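Twitching motility protein PilT (Aquifex aeolicus, PDB 2EYU) acts as the pilus retraction motor behind twitching motility, probably driven by ATP hydrolysis in its P-loop NTPase fold. Local coordinates at residues Thr189-Leu194 with Tyr204-Ser209; Asp137-Ile142 with Ile156-Ile161. The protein carries 1 engineered substitution. All blocks are in the same frame, centred on the assembly; numbering follows the deposited sequence.

How the contacts relate
Contact 2 is the inner of the two. Its three touching residues, I139, I142 and L158, are all buried. Contact 1 lies nearer the surface, and of its four touching residues I191 alone is buried. Each pairs two helices that follow one another in the chain, and in each a single leucine carries one side with a methyl group. Contact 1 joins helices 189-197 and 200-209, while contact 2 joins 135-144 and 151-161. Both are aliphatic across the gap. Polar chemistry appears where they meet: R192 NE lies 2.6 Å from S159 O, a probable hydrogen bond between helices 189-197 and 151-161. The contact centres are about 13 Å apart.

Contact 1: Thr189-Leu194 with Tyr204-Ser209; sequences TAIRNL and YSLMQS
No flat group takes part where A190, I191 and L194 meet L206; the contact is methyl against methyl. The CB of Y204 points away from 189-194, and its ring takes no part. The guanidinium of R192 also lies off the interface.

One methyl does the work on the side of 204-209. L206 CD2 reaches across to the other helix and sits over a triangle of three aliphatic groups. L194 CD1 is 3.8 Å from L206 CD2. A190 CB is 3.9 Å from the same methyl. I191 CG2 is a little farther, 4.1 Å from L206 CD2. The side chains of L194 and L206 lie roughly at right angles, whereas I191 comes in at a slant. In L194, CD1 is turned roughly anti to CA (chi2 154°), extending it to L206.

The backbones stay apart. The nearest CA atoms, of I191 and L206, are 7.6 Å from each other, and the axes of the short segments pass at 10.7 Å. They run nearly antiparallel, at 165°. The contact therefore depends on side-chain length, and L206 spans most of the gap.

This is the pairing of a helical hairpin, 189-197 and 200-209, joined by a very short link. V203, one turn before L206, also touches I191 and L194. The pair also meets M216 of strand 216-217, the edge strand of the sheet within the chain, through I191 and the selenomethionine M207. Helix 135-144 packs on Y204 through I136 and on M207 through A135.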
ATOM      1  N   THR A 189      13.509  -9.071  -8.281  1.00 44.22           N
ATOM      2  CA  THR A 189      14.902  -9.084  -7.832  1.00 38.25           C
ATOM      3  C   THR A 189      15.647  -7.796  -8.168  1.00 31.14           C
ATOM      4  O   THR A 189      16.461  -7.338  -7.361  1.00 36.76           O
ATOM      5  CB  THR A 189      15.655 -10.281  -8.449  1.00 44.69           C
ATOM      6  OG1 THR A 189      15.509 -11.422  -7.601  1.00 63.68           O
ATOM      7  CG2 THR A 189      17.138  -9.951  -8.538  1.00 46.03           C
ATOM      8  N   ALA A 190      15.368  -7.213  -9.321  1.00 22.90           N
ATOM      9  CA  ALA A 190      16.049  -6.034  -9.835  1.00 20.17           C
ATOM     10  C   ALA A 190      15.777  -4.777  -9.020  1.00 21.63           C
ATOM     11  O   ALA A 190      16.752  -4.101  -8.689  1.00 21.78           O
ATOM     12  CB  ALA A 190      15.650  -5.783 -11.281  1.00 23.10           C
ATOM     13  N   ILE A 191      14.510  -4.479  -8.724  1.00 29.72           N
ATOM     14  CA  ILE A 191      14.171  -3.323  -7.883  1.00 29.70           C
ATOM     15  C   ILE A 191      14.580  -3.586  -6.440  1.00 23.52           C
ATOM     16  O   ILE A 191      14.954  -2.668  -5.732  1.00 25.53           O
ATOM     17  CB  ILE A 191      12.682  -2.972  -7.954  1.00 44.26           C
ATOM     18  CG1 ILE A 191      11.753  -4.166  -8.165  1.00 56.54           C
ATOM     19  CG2 ILE A 191      12.375  -1.960  -9.060  1.00 35.18           C
ATOM     20  CD1 ILE A 191      10.795  -3.935  -9.327  1.00 57.89           C
ATOM     21  N   ARG A 192      14.553  -4.826  -5.953  1.00 24.38           N
ATOM     22  CA  ARG A 192      15.084  -5.095  -4.609  1.00 19.01           C
ATOM     23  C   ARG A 192      16.515  -4.623  -4.501  1.00 20.61           C
ATOM     24  O   ARG A 192      16.894  -3.874  -3.623  1.00 23.33           O
ATOM     25  CB  ARG A 192      14.983  -6.585  -4.325  1.00 25.95           C
ATOM     26  CG  ARG A 192      13.532  -7.037  -4.320  1.00 30.26           C
ATOM     27  CD  ARG A 192      13.352  -8.228  -3.378  1.00 34.70           C
ATOM     28  NE  ARG A 192      12.633  -7.817  -2.197  1.00 46.72           N
ATOM     29  CZ  ARG A 192      11.357  -7.867  -1.879  1.00 29.11           C
ATOM     30  NH1 ARG A 192      10.426  -8.364  -2.665  1.00 38.12           N
ATOM     31  NH2 ARG A 192      11.037  -7.385  -0.684  1.00 29.96           N
ATOM     32  N   ASN A 193      17.322  -5.065  -5.463  1.00 26.10           N
ATOM     33  CA  ASN A 193      18.704  -4.608  -5.556  1.00 25.14           C
ATOM     34  C   ASN A 193      18.816  -3.095  -5.592  1.00 31.57           C
ATOM     35  O   ASN A 193      19.535  -2.448  -4.822  1.00 26.87           O
ATOM     36  CB  ASN A 193      19.287  -5.221  -6.844  1.00 21.46           C
ATOM     37  CG  ASN A 193      20.511  -4.441  -7.292  1.00 38.04           C
ATOM     38  OD1 ASN A 193      21.617  -4.737  -6.844  1.00 61.75           O
ATOM     39  ND2 ASN A 193      20.322  -3.446  -8.156  1.00 42.88           N
ATOM     40  N   LEU A 194      18.084  -2.456  -6.519  1.00 23.82           N
ATOM     41  CA  LEU A 194      18.224  -0.995  -6.604  1.00 24.60           C
ATOM     42  C   LEU A 194      17.805  -0.307  -5.320  1.00 19.33           C
ATOM     43  O   LEU A 194      18.440   0.682  -4.932  1.00 33.77           O
ATOM     44  CB  LEU A 194      17.427  -0.408  -7.775  1.00 18.06           C
ATOM     45  CG  LEU A 194      17.716  -1.010  -9.147  1.00 18.32           C
ATOM     46  CD1 LEU A 194      16.495  -0.841 -10.045  1.00 34.20           C
ATOM     47  CD2 LEU A 194      18.941  -0.393  -9.789  1.00 27.05           C
ATOM     48  N   TYR A 204      12.199   3.912 -10.513  1.00 24.48           N
ATOM     49  CA  TYR A 204      11.065   4.527 -11.215  1.00 25.43           C
ATOM     50  C   TYR A 204      11.093   4.186 -12.697  1.00 20.33           C
ATOM     51  O   TYR A 204      10.088   3.757 -13.261  1.00 27.62           O
ATOM     52  CB  TYR A 204      11.044   6.048 -11.042  1.00 36.88           C
ATOM     53  CG  TYR A 204       9.829   6.694 -11.692  1.00 31.20           C
ATOM     54  CD1 TYR A 204       8.604   6.691 -11.046  1.00 20.96           C
ATOM     55  CD2 TYR A 204       9.907   7.298 -12.940  1.00 39.13           C
ATOM     56  CE1 TYR A 204       7.477   7.271 -11.613  1.00 22.64           C
ATOM     57  CE2 TYR A 204       8.784   7.881 -13.516  1.00 32.89           C
ATOM     58  CZ  TYR A 204       7.579   7.866 -12.851  1.00 31.08           C
ATOM     59  OH  TYR A 204       6.460   8.444 -13.423  1.00 49.01           O
ATOM     60  N   SER A 205      12.259   4.358 -13.319  1.00 27.92           N
ATOM     61  CA  SER A 205      12.411   3.992 -14.725  1.00 28.20           C
ATOM     62  C   SER A 205      11.989   2.543 -14.914  1.00 23.15           C
ATOM     63  O   SER A 205      11.360   2.146 -15.897  1.00 34.28           O
ATOM     64  CB  SER A 205      13.836   4.190 -15.227  1.00 35.30           C
ATOM     65  OG  SER A 205      14.443   5.382 -14.768  1.00 45.52           O
ATOM     66  N   LEU A 206      12.317   1.674 -13.952  1.00 31.74           N
ATOM     67  CA  LEU A 206      11.834   0.298 -14.138  1.00 26.80           C
ATOM     68  C   LEU A 206      10.331   0.210 -13.943  1.00 34.81           C
ATOM     69  O   LEU A 206       9.664  -0.751 -14.330  1.00 32.14           O
ATOM     70  CB  LEU A 206      12.544  -0.626 -13.146  1.00 38.09           C
ATOM     71  CG  LEU A 206      13.419  -1.724 -13.751  1.00 36.60           C
ATOM     72  CD1 LEU A 206      14.370  -1.134 -14.774  1.00 26.31           C
ATOM     73  CD2 LEU A 206      14.191  -2.456 -12.664  1.00 56.95           C
HETATM   74  N   MSE A 207       9.692   1.201 -13.293  1.00 33.11           N
HETATM   75  CA  MSE A 207       8.238   0.993 -13.166  1.00 24.69           C
HETATM   76  C   MSE A 207       7.593   1.325 -14.506  1.00 26.11           C
HETATM   77  O   MSE A 207       6.546   0.779 -14.826  1.00 39.23           O
HETATM   78  CB  MSE A 207       7.645   1.852 -12.066  1.00 18.37           C
HETATM   79  CG  MSE A 207       7.662   1.308 -10.642  1.00 21.32           C
HETATM   80 SE   MSE A 207       7.562   2.731  -9.322  1.00 45.62          SE
HETATM   81  CE  MSE A 207       5.616   2.614  -9.279  1.00 21.56           C
ATOM     82  N   GLN A 208       8.242   2.231 -15.240  1.00 28.07           N
ATOM     83  CA  GLN A 208       7.714   2.653 -16.537  1.00 43.00           C
ATOM     84  C   GLN A 208       7.709   1.528 -17.567  1.00 51.10           C
ATOM     85  O   GLN A 208       6.990   1.613 -18.573  1.00 40.76           O
ATOM     86  CB  GLN A 208       8.517   3.850 -17.055  1.00 37.67           C
ATOM     87  CG  GLN A 208       7.851   5.178 -16.733  1.00 55.12           C
ATOM     88  CD  GLN A 208       8.832   6.278 -16.396  1.00 59.06           C
ATOM     89  OE1 GLN A 208       8.468   7.454 -16.348  1.00 63.95           O
ATOM     90  NE2 GLN A 208      10.084   5.914 -16.149  1.00 60.64           N
ATOM     91  N   SER A 209       8.489   0.479 -17.322  1.00 53.81           N
ATOM     92  CA  SER A 209       8.638  -0.640 -18.240  1.00 61.38           C
ATOM     93  C   SER A 209       7.539  -1.681 -18.064  1.00 65.95           C
ATOM     94  O   SER A 209       7.019  -2.187 -19.061  1.00 87.56           O
ATOM     95  CB  SER A 209       9.998  -1.327 -18.062  1.00 70.20           C
ATOM     96  OG  SER A 209       9.835  -2.736 -17.949  1.00 91.61           O
TER

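Contact 2: Asp137-Ile142 with Ile156-Ile161; sequences DTIHRI and IVLSFI
L158 meets I142 and I139 through one methyl, and these apolar touches make up the whole contact between the two segments. L158 CD1 is 3.7 Å from I142 CG2. It is only loosely placed against I139 CG2, at 4.4 Å. The CG2 branch of I142 is the one presented, since it stands anti to the backbone N while CG1 lies beside it (chi1 -74°). The leucine and I142 meet at a slant. All three residues are buried, and I142 also rests on L130 of strand 125-130.

The polar bonds lie within helix 151-161 and toward helix 189-197. S159 OG donates to I156 O at 2.7 Å, one turn back. The bond arrives at 122° to the C=O and tilts modestly out of the carbonyl plane. The same OG is held by R196 NE, so the hydroxyl ties two helices together.

Aromatic contacts are found beside that hydroxyl. I156 CG2 lies at the edge of the F160 ring, in its plane. R196 adds a cation-pi interaction with F160.

The two helices belong to the crossover between parallel strands 125-130 and 162-171. These strands flank strand 26-31 on either side, so the connection passes over it. Such beta-alpha-beta crossovers build the parallel sheet of P-loop NTPases, consistent with the secretion-ATPase family of PilT.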
ATOM      1  N   ASP A 137       7.714   8.354  -2.976  1.00 20.34           N
ATOM      2  CA  ASP A 137       7.681   9.198  -1.771  1.00 23.88           C
ATOM      3  C   ASP A 137       7.494   8.327  -0.537  1.00 12.11           C
ATOM      4  O   ASP A 137       7.892   8.654   0.578  1.00 14.34           O
ATOM      5  CB  ASP A 137       6.545  10.218  -1.796  1.00 27.01           C
ATOM      6  CG  ASP A 137       6.452  10.994  -3.086  1.00 38.69           C
ATOM      7  OD1 ASP A 137       5.332  11.429  -3.436  1.00 57.85           O
ATOM      8  OD2 ASP A 137       7.497  11.165  -3.746  1.00 51.38           O
ATOM      9  N   THR A 138       6.810   7.216  -0.796  1.00 18.03           N
ATOM     10  CA  THR A 138       6.458   6.250   0.247  1.00 18.39           C
ATOM     11  C   THR A 138       7.705   5.696   0.921  1.00 19.01           C
ATOM     12  O   THR A 138       7.766   5.611   2.148  1.00 18.27           O
ATOM     13  CB  THR A 138       5.592   5.135  -0.357  1.00 28.56           C
ATOM     14  OG1 THR A 138       4.285   5.699  -0.599  1.00 19.52           O
ATOM     15  CG2 THR A 138       5.438   3.967   0.603  1.00 27.82           C
ATOM     16  N   ILE A 139       8.662   5.387   0.047  1.00 18.98           N
ATOM     17  CA  ILE A 139       9.943   4.835   0.503  1.00 24.29           C
ATOM     18  C   ILE A 139      10.747   5.865   1.260  1.00 24.11           C
ATOM     19  O   ILE A 139      11.368   5.596   2.279  1.00 30.60           O
ATOM     20  CB  ILE A 139      10.742   4.276  -0.684  1.00 23.90           C
ATOM     21  CG1 ILE A 139       9.999   3.121  -1.338  1.00 15.94           C
ATOM     22  CG2 ILE A 139      12.155   3.891  -0.253  1.00 28.74           C
ATOM     23  CD1 ILE A 139      10.562   2.679  -2.681  1.00 17.34           C
ATOM     24  N   HIS A 140      10.720   7.100   0.772  1.00 21.06           N
ATOM     25  CA  HIS A 140      11.425   8.181   1.451  1.00 20.50           C
ATOM     26  C   HIS A 140      10.824   8.549   2.792  1.00 23.48           C
ATOM     27  O   HIS A 140      11.508   8.880   3.771  1.00 19.41           O
ATOM     28  CB  HIS A 140      11.369   9.393   0.513  1.00 30.34           C
ATOM     29  CG  HIS A 140      12.338   9.306  -0.625  1.00 34.36           C
ATOM     30  ND1 HIS A 140      13.680   9.048  -0.454  1.00 40.80           N
ATOM     31  CD2 HIS A 140      12.160   9.462  -1.951  1.00 37.40           C
ATOM     32  CE1 HIS A 140      14.286   9.041  -1.626  1.00 36.02           C
ATOM     33  NE2 HIS A 140      13.375   9.286  -2.557  1.00 27.23           N
ATOM     34  N   ARG A 141       9.494   8.527   2.898  1.00 20.61           N
ATOM     35  CA  ARG A 141       8.878   8.817   4.188  1.00 19.74           C
ATOM     36  C   ARG A 141       9.242   7.751   5.206  1.00 23.37           C
ATOM     37  O   ARG A 141       9.568   8.017   6.365  1.00 25.08           O
ATOM     38  CB  ARG A 141       7.356   8.899   4.054  1.00 32.45           C
ATOM     39  CG  ARG A 141       6.608   8.883   5.375  1.00 26.96           C
ATOM     40  CD  ARG A 141       6.107  10.240   5.806  1.00 36.90           C
ATOM     41  NE  ARG A 141       5.365  10.978   4.807  1.00 44.01           N
ATOM     42  CZ  ARG A 141       4.091  11.342   4.807  1.00 44.06           C
ATOM     43  NH1 ARG A 141       3.280  11.038   5.806  1.00 31.45           N
ATOM     44  NH2 ARG A 141       3.602  12.027   3.776  1.00 32.51           N
ATOM     45  N   ILE A 142       9.184   6.496   4.752  1.00 20.72           N
ATOM     46  CA  ILE A 142       9.489   5.398   5.663  1.00 28.14           C
ATOM     47  C   ILE A 142      10.930   5.536   6.142  1.00 28.09           C
ATOM     48  O   ILE A 142      11.184   5.505   7.341  1.00 42.96           O
ATOM     49  CB  ILE A 142       9.266   4.020   5.032  1.00 25.61           C
ATOM     50  CG1 ILE A 142       7.788   3.647   4.876  1.00 30.42           C
ATOM     51  CG2 ILE A 142      10.002   2.952   5.841  1.00 17.79           C
ATOM     52  CD1 ILE A 142       7.047   3.830   6.194  1.00 20.31           C
ATOM     53  N   ILE A 156      17.708  -1.102   3.590  1.00 24.14           N
ATOM     54  CA  ILE A 156      17.973  -2.485   3.149  1.00 20.82           C
ATOM     55  C   ILE A 156      17.020  -3.478   3.797  1.00 14.04           C
ATOM     56  O   ILE A 156      16.730  -4.510   3.194  1.00 27.37           O
ATOM     57  CB  ILE A 156      19.452  -2.835   3.409  1.00 16.41           C
ATOM     58  CG1 ILE A 156      20.413  -2.115   2.463  1.00 18.82           C
ATOM     59  CG2 ILE A 156      19.655  -4.353   3.379  1.00 24.54           C
ATOM     60  CD1 ILE A 156      21.645  -1.516   3.088  1.00 25.70           C
ATOM     61  N   VAL A 157      16.484  -3.246   4.983  1.00 25.92           N
ATOM     62  CA  VAL A 157      15.386  -4.078   5.502  1.00 23.32           C
ATOM     63  C   VAL A 157      14.208  -4.038   4.547  1.00 23.72           C
ATOM     64  O   VAL A 157      13.621  -5.056   4.184  1.00 25.66           O
ATOM     65  CB  VAL A 157      14.925  -3.589   6.888  1.00 18.17           C
ATOM     66  CG1 VAL A 157      13.650  -4.276   7.347  1.00 14.52           C
ATOM     67  CG2 VAL A 157      16.014  -3.795   7.942  1.00 16.63           C
ATOM     68  N   LEU A 158      13.821  -2.827   4.109  1.00 16.26           N
ATOM     69  CA  LEU A 158      12.718  -2.723   3.176  1.00 17.93           C
ATOM     70  C   LEU A 158      13.017  -3.537   1.919  1.00 18.26           C
ATOM     71  O   LEU A 158      12.122  -4.186   1.397  1.00 19.55           O
ATOM     72  CB  LEU A 158      12.462  -1.280   2.740  1.00 21.78           C
ATOM     73  CG  LEU A 158      11.435  -0.438   3.485  1.00 30.38           C
ATOM     74  CD1 LEU A 158      11.523   1.012   3.017  1.00 18.57           C
ATOM     75  CD2 LEU A 158      10.019  -0.983   3.309  1.00 19.53           C
ATOM     76  N   SER A 159      14.279  -3.462   1.463  1.00 22.07           N
ATOM     77  CA  SER A 159      14.578  -4.152   0.210  1.00 15.62           C
ATOM     78  C   SER A 159      14.290  -5.640   0.304  1.00 12.06           C
ATOM     79  O   SER A 159      14.036  -6.272  -0.730  1.00 20.91           O
ATOM     80  CB  SER A 159      16.028  -3.896  -0.218  1.00 16.20           C
ATOM     81  OG  SER A 159      16.946  -4.732   0.487  1.00 22.06           O
ATOM     82  N   PHE A 160      14.343  -6.214   1.511  1.00 12.20           N
ATOM     83  CA  PHE A 160      14.072  -7.646   1.661  1.00 11.80           C
ATOM     84  C   PHE A 160      12.650  -7.949   2.117  1.00 24.48           C
ATOM     85  O   PHE A 160      12.143  -9.059   1.944  1.00 27.15           O
ATOM     86  CB  PHE A 160      14.981  -8.263   2.708  1.00 20.17           C
ATOM     87  CG  PHE A 160      16.436  -8.445   2.318  1.00 10.70           C
ATOM     88  CD1 PHE A 160      16.832  -9.596   1.661  1.00 23.98           C
ATOM     89  CD2 PHE A 160      17.332  -7.447   2.635  1.00 10.82           C
ATOM     90  CE1 PHE A 160      18.175  -9.723   1.331  1.00 26.19           C
ATOM     91  CE2 PHE A 160      18.671  -7.585   2.313  1.00 19.52           C
ATOM     92  CZ  PHE A 160      19.073  -8.735   1.657  1.00 21.31           C
ATOM     93  N   ILE A 161      11.981  -6.992   2.758  1.00 16.14           N
ATOM     94  CA  ILE A 161      10.703  -7.375   3.373  1.00 14.43           C
ATOM     95  C   ILE A 161       9.514  -6.672   2.711  1.00 17.06           C
ATOM     96  O   ILE A 161       8.405  -7.183   2.922  1.00 15.87           O
ATOM     97  CB  ILE A 161      10.700  -7.099   4.880  1.00 22.28           C
ATOM     98  CG1 ILE A 161      10.651  -5.607   5.242  1.00 34.65           C
ATOM     99  CG2 ILE A 161      11.906  -7.752   5.550  1.00 27.85           C
ATOM    100  CD1 ILE A 161      10.053  -5.331   6.610  1.00 26.72           C
TER